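Long-range contacts in rieske iron-sulfur protein soxF (Sulfolobus acidocaldarius, PDB 1JM1), which carries a Rieske-type [2Fe-2S] cluster and probably passes electrons along the respiratory chain of this archaeon: residues R12-I18 / T159-V165; I78-P83 / I150-Y155. All blocks are in the same frame, centred on the assembly; numbering follows the deposited sequence.

Contact 1. Residues R12-I18 / T159-V165; sequences RYKVANI and TGDIYAV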
ATOM      1  N   ARG A  12       9.623  12.128  -4.725  1.00 15.46           N
ATOM      2  CA  ARG A  12       8.601  12.617  -3.815  1.00 15.01           C
ATOM      3  C   ARG A  12       7.394  12.962  -4.685  1.00 15.73           C
ATOM      4  O   ARG A  12       7.431  13.883  -5.475  1.00 20.21           O
ATOM      5  CB  ARG A  12       9.154  13.815  -3.058  1.00 17.44           C
ATOM      6  CG  ARG A  12       8.170  14.495  -2.093  1.00 18.29           C
ATOM      7  CD  ARG A  12       8.910  15.600  -1.337  1.00 18.86           C
ATOM      8  NE  ARG A  12       8.019  16.320  -0.426  1.00 20.55           N
ATOM      9  CZ  ARG A  12       7.794  15.928   0.808  1.00 21.02           C
ATOM     10  NH1 ARG A  12       8.331  14.839   1.365  1.00 21.19           N
ATOM     11  NH2 ARG A  12       6.956  16.677   1.545  1.00 24.56           N
ATOM     12  N   TYR A  13       6.301  12.209  -4.549  1.00 14.05           N
ATOM     13  CA  TYR A  13       5.110  12.300  -5.369  1.00 14.47           C
ATOM     14  C   TYR A  13       3.913  12.638  -4.525  1.00 13.61           C
ATOM     15  O   TYR A  13       3.617  11.936  -3.567  1.00 13.17           O
ATOM     16  CB  TYR A  13       4.853  10.938  -6.094  1.00 16.76           C
ATOM     17  CG  TYR A  13       3.501  10.787  -6.725  1.00 16.12           C
ATOM     18  CD1 TYR A  13       3.256  11.596  -7.852  1.00 18.81           C
ATOM     19  CD2 TYR A  13       2.470   9.954  -6.259  1.00 16.74           C
ATOM     20  CE1 TYR A  13       2.013  11.505  -8.469  1.00 21.52           C
ATOM     21  CE2 TYR A  13       1.225   9.903  -6.862  1.00 16.67           C
ATOM     22  CZ  TYR A  13       1.023  10.663  -7.968  1.00 18.24           C
ATOM     23  OH  TYR A  13      -0.266  10.626  -8.558  1.00 21.60           O
ATOM     24  N   LYS A  14       3.148  13.677  -4.874  1.00 14.00           N
ATOM     25  CA  LYS A  14       1.946  14.004  -4.157  1.00 13.25           C
ATOM     26  C   LYS A  14       0.820  13.054  -4.506  1.00 13.55           C
ATOM     27  O   LYS A  14       0.380  12.979  -5.668  1.00 17.44           O
ATOM     28  CB  LYS A  14       1.516  15.444  -4.541  0.46 16.09           C
ATOM     29  CG  LYS A  14       0.356  15.903  -3.648  0.46 15.99           C
ATOM     30  CD  LYS A  14      -0.193  17.273  -4.109  0.46 17.64           C
ATOM     31  CE  LYS A  14       0.865  18.364  -4.190  0.46 20.26           C
ATOM     32  NZ  LYS A  14       0.231  19.687  -4.423  0.46 34.20           N
ATOM     33  N   VAL A  15       0.333  12.333  -3.549  1.00 12.18           N
ATOM     34  CA  VAL A  15      -0.764  11.378  -3.737  1.00 12.87           C
ATOM     35  C   VAL A  15      -2.102  12.096  -3.722  1.00 12.92           C
ATOM     36  O   VAL A  15      -2.939  11.936  -4.602  1.00 14.06           O
ATOM     37  CB  VAL A  15      -0.732  10.261  -2.678  1.00 13.01           C
ATOM     38  CG1 VAL A  15      -1.942   9.328  -2.879  1.00 14.37           C
ATOM     39  CG2 VAL A  15       0.530   9.470  -2.757  1.00 14.35           C
ATOM     40  N   ALA A  16      -2.343  12.868  -2.650  1.00 12.66           N
ATOM     41  CA  ALA A  16      -3.622  13.508  -2.402  1.00 13.00           C
ATOM     42  C   ALA A  16      -3.449  14.457  -1.225  1.00 12.76           C
ATOM     43  O   ALA A  16      -2.531  14.296  -0.432  1.00 13.96           O
ATOM     44  CB  ALA A  16      -4.711  12.502  -2.027  1.00 15.39           C
ATOM     45  N   ASN A  17      -4.370  15.408  -1.078  1.00 12.84           N
ATOM     46  CA  ASN A  17      -4.462  16.164   0.149  1.00 12.25           C
ATOM     47  C   ASN A  17      -5.275  15.387   1.158  1.00 11.88           C
ATOM     48  O   ASN A  17      -6.210  14.662   0.788  1.00 12.87           O
ATOM     49  CB  ASN A  17      -5.125  17.531  -0.177  1.00 13.16           C
ATOM     50  CG  ASN A  17      -5.043  18.471   1.016  1.00 12.55           C
ATOM     51  OD1 ASN A  17      -5.921  18.464   1.883  1.00 13.61           O
ATOM     52  ND2 ASN A  17      -3.991  19.262   1.044  1.00 13.41           N
ATOM     53  N   ILE A  18      -4.974  15.573   2.442  1.00 11.83           N
ATOM     54  CA  ILE A  18      -5.782  14.930   3.494  1.00 12.28           C
ATOM     55  C   ILE A  18      -7.247  15.202   3.336  1.00 12.03           C
ATOM     56  O   ILE A  18      -8.065  14.343   3.629  1.00 13.21           O
ATOM     57  CB  ILE A  18      -5.261  15.397   4.890  1.00 12.66           C
ATOM     58  CG1 ILE A  18      -5.943  14.668   6.033  1.00 14.41           C
ATOM     59  CG2 ILE A  18      -5.407  16.891   5.115  1.00 13.24           C
ATOM     60  CD1 ILE A  18      -5.603  13.167   6.062  1.00 16.13           C
ATOM     61  N   THR A 159       0.647  22.052   4.481  1.00 12.95           N
ATOM     62  CA  THR A 159      -0.259  22.091   3.334  1.00 12.44           C
ATOM     63  C   THR A 159      -1.353  21.065   3.405  1.00 11.93           C
ATOM     64  O   THR A 159      -2.346  21.178   2.675  1.00 12.43           O
ATOM     65  CB  THR A 159       0.486  21.908   2.009  1.00 13.37           C
ATOM     66  OG1 THR A 159       1.048  20.579   2.065  1.00 13.46           O
ATOM     67  CG2 THR A 159       1.600  22.942   1.840  1.00 16.61           C
ATOM     68  N   GLY A 160      -1.178  20.016   4.212  1.00 11.45           N
ATOM     69  CA  GLY A 160      -2.110  18.898   4.231  1.00 11.72           C
ATOM     70  C   GLY A 160      -1.830  17.855   3.151  1.00 11.28           C
ATOM     71  O   GLY A 160      -2.567  16.863   3.081  1.00 11.87           O
ATOM     72  N   ASP A 161      -0.827  18.030   2.311  1.00 11.67           N
ATOM     73  CA  ASP A 161      -0.568  17.087   1.239  1.00 12.05           C
ATOM     74  C   ASP A 161       0.166  15.878   1.751  1.00 11.52           C
ATOM     75  O   ASP A 161       1.087  15.931   2.575  1.00 12.42           O
ATOM     76  CB  ASP A 161       0.209  17.789   0.145  1.00 13.89           C
ATOM     77  CG  ASP A 161      -0.664  18.775  -0.657  1.00 14.43           C
ATOM     78  OD1 ASP A 161      -1.874  18.602  -0.734  1.00 15.90           O
ATOM     79  OD2 ASP A 161      -0.032  19.720  -1.185  1.00 17.35           O
ATOM     80  N   ILE A 162      -0.262  14.725   1.226  1.00 11.71           N
ATOM     81  CA  ILE A 162       0.340  13.407   1.493  1.00 11.08           C
ATOM     82  C   ILE A 162       1.194  12.996   0.320  1.00 11.37           C
ATOM     83  O   ILE A 162       0.685  12.940  -0.817  1.00 12.15           O
ATOM     84  CB  ILE A 162      -0.772  12.346   1.721  1.00 11.14           C
ATOM     85  CG1 ILE A 162      -1.672  12.719   2.892  1.00 12.59           C
ATOM     86  CG2 ILE A 162      -0.170  10.968   1.892  1.00 12.08           C
ATOM     87  CD1 ILE A 162      -3.023  12.011   2.890  1.00 15.65           C
ATOM     88  N   TYR A 163       2.457  12.727   0.581  1.00 11.38           N
ATOM     89  CA  TYR A 163       3.421  12.348  -0.438  1.00 11.69           C
ATOM     90  C   TYR A 163       3.839  10.877  -0.260  1.00 11.63           C
ATOM     91  O   TYR A 163       4.025  10.413   0.875  1.00 12.54           O
ATOM     92  CB  TYR A 163       4.689  13.202  -0.317  1.00 13.13           C
ATOM     93  CG  TYR A 163       4.457  14.649  -0.703  1.00 13.11           C
ATOM     94  CD1 TYR A 163       3.983  15.576   0.200  1.00 13.90           C
ATOM     95  CD2 TYR A 163       4.636  15.072  -2.011  1.00 14.46           C
ATOM     96  CE1 TYR A 163       3.770  16.867  -0.191  1.00 15.07           C
ATOM     97  CE2 TYR A 163       4.408  16.367  -2.407  1.00 15.62           C
ATOM     98  CZ  TYR A 163       3.946  17.288  -1.496  1.00 15.54           C
ATOM     99  OH  TYR A 163       3.751  18.559  -1.896  1.00 19.19           O
ATOM    100  N   ALA A 164       4.050  10.198  -1.377  1.00 11.40           N
ATOM    101  CA  ALA A 164       4.749   8.930  -1.403  1.00 11.13           C
ATOM    102  C   ALA A 164       6.232   9.220  -1.630  1.00 11.09           C
ATOM    103  O   ALA A 164       6.576  10.001  -2.502  1.00 11.93           O
ATOM    104  CB  ALA A 164       4.197   8.046  -2.526  1.00 11.46           C
ATOM    105  N   VAL A 165       7.074   8.599  -0.808  1.00 11.16           N
ATOM    106  CA  VAL A 165       8.522   8.911  -0.795  1.00 11.83           C
ATOM    107  C   VAL A 165       9.423   7.705  -0.871  1.00 11.32           C
ATOM    108  O   VAL A 165      10.643   7.875  -0.980  1.00 12.54           O
ATOM    109  CB  VAL A 165       8.878   9.803   0.415  1.00 12.66           C
ATOM    110  CG1 VAL A 165       8.129  11.122   0.324  1.00 14.60           C
ATOM    111  CG2 VAL A 165       8.636   9.091   1.742  1.00 13.72           C
TER
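R12 and Y163 make the cation-pi stack at one end of this antiparallel strand pair. The arginine chain is extended from CG to NE (chi1 177°, chi2 176°), and this full reach brings it across the tyrosine. From CB, the first atom to touch is CG, 3.6 Å from Y163 CD2. NE then hangs over the middle of the ring, and CZ lies 4.1 Å from the ring centroid. The guanidinium is nearly flat on the face, its plane 21° from that of the ring, with NH2 ending 3.4 Å above Y163 CD1. NH1 turns to V165 CG1 and finds its charged partner in D154 on the next strand, a salt bridge that, with the stack, probably limits how the group can turn.

Y13 pairs regularly with A164 and K14 with Y163; then a classic beta bulge shifts the register, V15 and A16 both facing I162. V15 N reaches I162 O at 2.8 Å, while I162 N bonds to A16 O. Beyond the bulge the N17 amide is used at both ends. Its ND2 gives 2.8 Å to D161 OD1, approaching from above the carboxylate plane, and 3.0 Å to T159 O. As the N-cap of helix 18-28, N17 also accepts from Q19 N through its OD1. I18 N, in the first turn of that helix, bonds to G160 O. Beside G160, T159 OG1 takes D161 N in an ST turn.

The pair forms an edge of a three-stranded antiparallel sheet, with 161-167 in the centre, 13-17 outside and 151-155 beyond. V15, A16 and A164 face strand 32-36 through F35 and Y33, whereas I162 and I18 pack on I87 of strand 87-91 and on Y155, where the helix leaves the sheet.

Contact 2. Residues I78-P83 / I150-Y155; sequences IKGVGP and IVILDY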
ATOM      1  N   ILE A  78       6.618   1.690  10.382  1.00 11.20           N
ATOM      2  CA  ILE A  78       5.967   2.643   9.489  1.00 11.75           C
ATOM      3  C   ILE A  78       4.922   3.386  10.300  1.00 11.34           C
ATOM      4  O   ILE A  78       3.992   2.761  10.834  1.00 12.23           O
ATOM      5  CB  ILE A  78       5.340   1.942   8.287  1.00 13.98           C
ATOM      6  CG1 ILE A  78       6.339   1.119   7.499  1.00 24.02           C
ATOM      7  CG2 ILE A  78       4.623   2.987   7.385  1.00 15.74           C
ATOM      8  CD1 ILE A  78       7.416   1.785   6.988  1.00 39.88           C
ATOM      9  N   LYS A  79       5.086   4.686  10.402  1.00 12.34           N
ATOM     10  CA  LYS A  79       4.087   5.493  11.122  1.00 13.22           C
ATOM     11  C   LYS A  79       2.993   5.898  10.173  1.00 11.49           C
ATOM     12  O   LYS A  79       3.226   6.313   9.027  1.00 12.12           O
ATOM     13  CB  LYS A  79       4.758   6.759  11.724  1.00 18.10           C
ATOM     14  CG  LYS A  79       5.720   6.341  12.939  1.00 26.20           C
ATOM     15  CD  LYS A  79       6.154   7.447  13.788  1.00 39.50           C
ATOM     16  CE  LYS A  79       6.944   6.971  15.012  1.00 44.89           C
ATOM     17  NZ  LYS A  79       7.893   5.918  14.580  1.00 68.65           N
ATOM     18  N   GLY A  80       1.752   5.825  10.638  1.00 11.44           N
ATOM     19  CA  GLY A  80       0.639   6.346   9.898  1.00 10.81           C
ATOM     20  C   GLY A  80       0.748   7.864   9.808  1.00 10.73           C
ATOM     21  O   GLY A  80       1.263   8.515  10.733  1.00 11.98           O
ATOM     22  N   VAL A  81       0.233   8.437   8.732  1.00 10.50           N
ATOM     23  CA  VAL A  81       0.387   9.858   8.511  1.00 10.36           C
ATOM     24  C   VAL A  81      -0.955  10.603   8.544  1.00 10.74           C
ATOM     25  O   VAL A  81      -2.046  10.010   8.527  1.00 11.20           O
ATOM     26  CB  VAL A  81       1.157  10.163   7.192  1.00 11.24           C
ATOM     27  CG1 VAL A  81       2.500   9.448   7.204  1.00 12.25           C
ATOM     28  CG2 VAL A  81       0.331   9.827   5.960  1.00 11.67           C
ATOM     29  N   GLY A  82      -0.817  11.927   8.583  1.00 11.30           N
ATOM     30  CA  GLY A  82      -1.923  12.841   8.665  1.00 11.46           C
ATOM     31  C   GLY A  82      -2.285  13.147  10.085  1.00 11.06           C
ATOM     32  O   GLY A  82      -1.706  12.602  11.040  1.00 11.82           O
ATOM     33  N   PRO A  83      -3.282  14.017  10.294  1.00 11.89           N
ATOM     34  CA  PRO A  83      -3.592  14.500  11.665  1.00 12.05           C
ATOM     35  C   PRO A  83      -4.051  13.405  12.603  1.00 12.73           C
ATOM     36  O   PRO A  83      -3.940  13.630  13.804  1.00 14.66           O
ATOM     37  CB  PRO A  83      -4.708  15.540  11.435  1.00 13.66           C
ATOM     38  CG  PRO A  83      -4.606  15.877  10.019  1.00 17.17           C
ATOM     39  CD  PRO A  83      -4.061  14.735   9.271  1.00 12.55           C
ATOM     40  N   ILE A 150       5.108  -2.023   1.413  1.00  9.63           N
ATOM     41  CA  ILE A 150       4.580  -0.777   1.938  1.00  9.73           C
ATOM     42  C   ILE A 150       5.169   0.390   1.158  1.00  9.40           C
ATOM     43  O   ILE A 150       6.367   0.431   0.891  1.00 10.22           O
ATOM     44  CB  ILE A 150       4.890  -0.633   3.453  1.00  9.98           C
ATOM     45  CG1 ILE A 150       4.170  -1.733   4.216  1.00 12.00           C
ATOM     46  CG2 ILE A 150       4.545   0.748   3.975  1.00 11.15           C
ATOM     47  CD1 ILE A 150       4.636  -1.880   5.671  1.00 14.44           C
ATOM     48  N   VAL A 151       4.309   1.353   0.832  1.00  9.45           N
ATOM     49  CA  VAL A 151       4.711   2.625   0.272  1.00  9.89           C
ATOM     50  C   VAL A 151       4.851   3.601   1.451  1.00  9.80           C
ATOM     51  O   VAL A 151       3.891   3.856   2.187  1.00 10.68           O
ATOM     52  CB  VAL A 151       3.694   3.129  -0.752  1.00 10.50           C
ATOM     53  CG1 VAL A 151       4.130   4.516  -1.276  1.00 11.95           C
ATOM     54  CG2 VAL A 151       3.547   2.136  -1.892  1.00 11.56           C
ATOM     55  N   ILE A 152       6.059   4.105   1.622  1.00 10.32           N
ATOM     56  CA  ILE A 152       6.367   5.040   2.718  1.00 10.86           C
ATOM     57  C   ILE A 152       5.782   6.399   2.346  1.00 10.85           C
ATOM     58  O   ILE A 152       5.974   6.877   1.225  1.00 11.24           O
ATOM     59  CB  ILE A 152       7.868   5.074   2.967  0.54 11.41           C
ATOM     60  CG1 ILE A 152       8.391   3.651   3.210  0.54 13.02           C
ATOM     61  CG2 ILE A 152       8.177   6.046   4.115  0.54 13.17           C
ATOM     62  CD1 ILE A 152       9.897   3.649   3.001  0.54 16.06           C
ATOM     63  N   LEU A 153       5.045   6.995   3.293  1.00 11.55           N
ATOM     64  CA  LEU A 153       4.399   8.261   3.115  1.00 11.37           C
ATOM     65  C   LEU A 153       5.009   9.321   3.987  1.00 12.09           C
ATOM     66  O   LEU A 153       5.558   9.053   5.057  1.00 13.82           O
ATOM     67  CB  LEU A 153       2.904   8.128   3.462  1.00 11.55           C
ATOM     68  CG  LEU A 153       2.106   7.088   2.690  1.00 10.97           C
ATOM     69  CD1 LEU A 153       0.670   7.050   3.221  1.00 11.57           C
ATOM     70  CD2 LEU A 153       2.130   7.367   1.180  1.00 11.30           C
ATOM     71  N   ASP A 154       4.836  10.562   3.557  1.00 12.67           N
ATOM     72  CA  ASP A 154       5.219  11.763   4.305  1.00 13.17           C
ATOM     73  C   ASP A 154       4.050  12.749   4.188  1.00 13.07           C
ATOM     74  O   ASP A 154       3.663  13.136   3.068  1.00 17.89           O
ATOM     75  CB  ASP A 154       6.495  12.344   3.766  1.00 14.59           C
ATOM     76  CG  ASP A 154       7.026  13.532   4.532  1.00 21.94           C
ATOM     77  OD1 ASP A 154       6.667  13.692   5.698  1.00 30.81           O
ATOM     78  OD2 ASP A 154       7.910  14.236   4.004  1.00 26.58           O
ATOM     79  N   TYR A 155       3.558  13.265   5.276  1.00 13.95           N
ATOM     80  CA  TYR A 155       2.508  14.260   5.321  1.00 13.17           C
ATOM     81  C   TYR A 155       3.156  15.629   5.593  1.00 12.17           C
ATOM     82  O   TYR A 155       3.872  15.801   6.568  1.00 14.35           O
ATOM     83  CB  TYR A 155       1.506  13.873   6.433  1.00 13.96           C
ATOM     84  CG  TYR A 155       0.475  14.911   6.747  1.00 13.06           C
ATOM     85  CD1 TYR A 155      -0.637  15.149   5.909  1.00 13.96           C
ATOM     86  CD2 TYR A 155       0.546  15.642   7.901  1.00 12.20           C
ATOM     87  CE1 TYR A 155      -1.601  16.087   6.249  1.00 15.19           C
ATOM     88  CE2 TYR A 155      -0.399  16.587   8.219  1.00 13.58           C
ATOM     89  CZ  TYR A 155      -1.434  16.850   7.385  1.00 14.43           C
ATOM     90  OH  TYR A 155      -2.395  17.824   7.626  1.00 17.50           O
TER
HETATM   91  O   HOH W   1       5.433   7.781   7.981  1.00 24.09           O
HETATM   92  O   HOH W   2       5.025   6.328   6.129  1.00 24.60           O
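G82 lies over the ring of Y155 in a CH-pi contact, its CA 3.7 Å from the ring centroid and 12° off the normal. With CG anti to the backbone N (chi1 171°), the tyrosine extends its ring beneath the loop at 82-83. The glycine is called for by its own backbone angles, at which a CB would collide with the preceding carbonyl oxygen. Next along, P83 crosses the phenol end at about a right angle, CG coming 3.8 Å from Y155 OH.

Purely aliphatic contacts fill the rest. V81 points toward strand 151-155 and meets two neighbours, its CG2 lying 3.9 Å from L153 CD1 and its CB 3.8 Å from Y155 CB. At the other end I78 and I150 run alongside each other, pointing opposite ways, CG1 of I78 touching CD1 of I150 at 3.9 Å. An alanine in place of Y155 would probably leave G82 CA and P83 without the aromatic surface they rest on, opening a gap beneath the loop.

The polar component is carried by water. Water 1 sits 2.8 Å from K79 O and also reaches L153 O, and water 2 accepts from L153 N at 2.9 Å. These waters serve backbone atoms where the two segments diverge too far for direct pairing.

I78 instead pairs with I60 of strand 59-61, so strands 77-79 and 151-155 belong to different sheets. The chemistry implies a seam between the three-stranded sheet and the end of strand 77-79 with its following loop, closed by apolar side chains and one aromatic face, with water bridging the backbone midway.

From the N terminus, the chain lays down 12-18, enters helix 18-28, and meets that first segment again at 159-165, so contact 1 closes a very long loop. Contact 2 is nested inside it: 78-83 meets 150-155, and the residues that bind the [2Fe-2S] cluster all fall between those two segments. Strands 151-155 and 161-167 follow one another and are sheet neighbours, which joins the contacts directly. Y163 N probably bonds to D154 O at 2.8 Å, and G160 O packs 3.4 Å from Y155 CE1. Together the closures tie the N-terminal strand and the strand pair 59-61/77-79 to one three-stranded sheet.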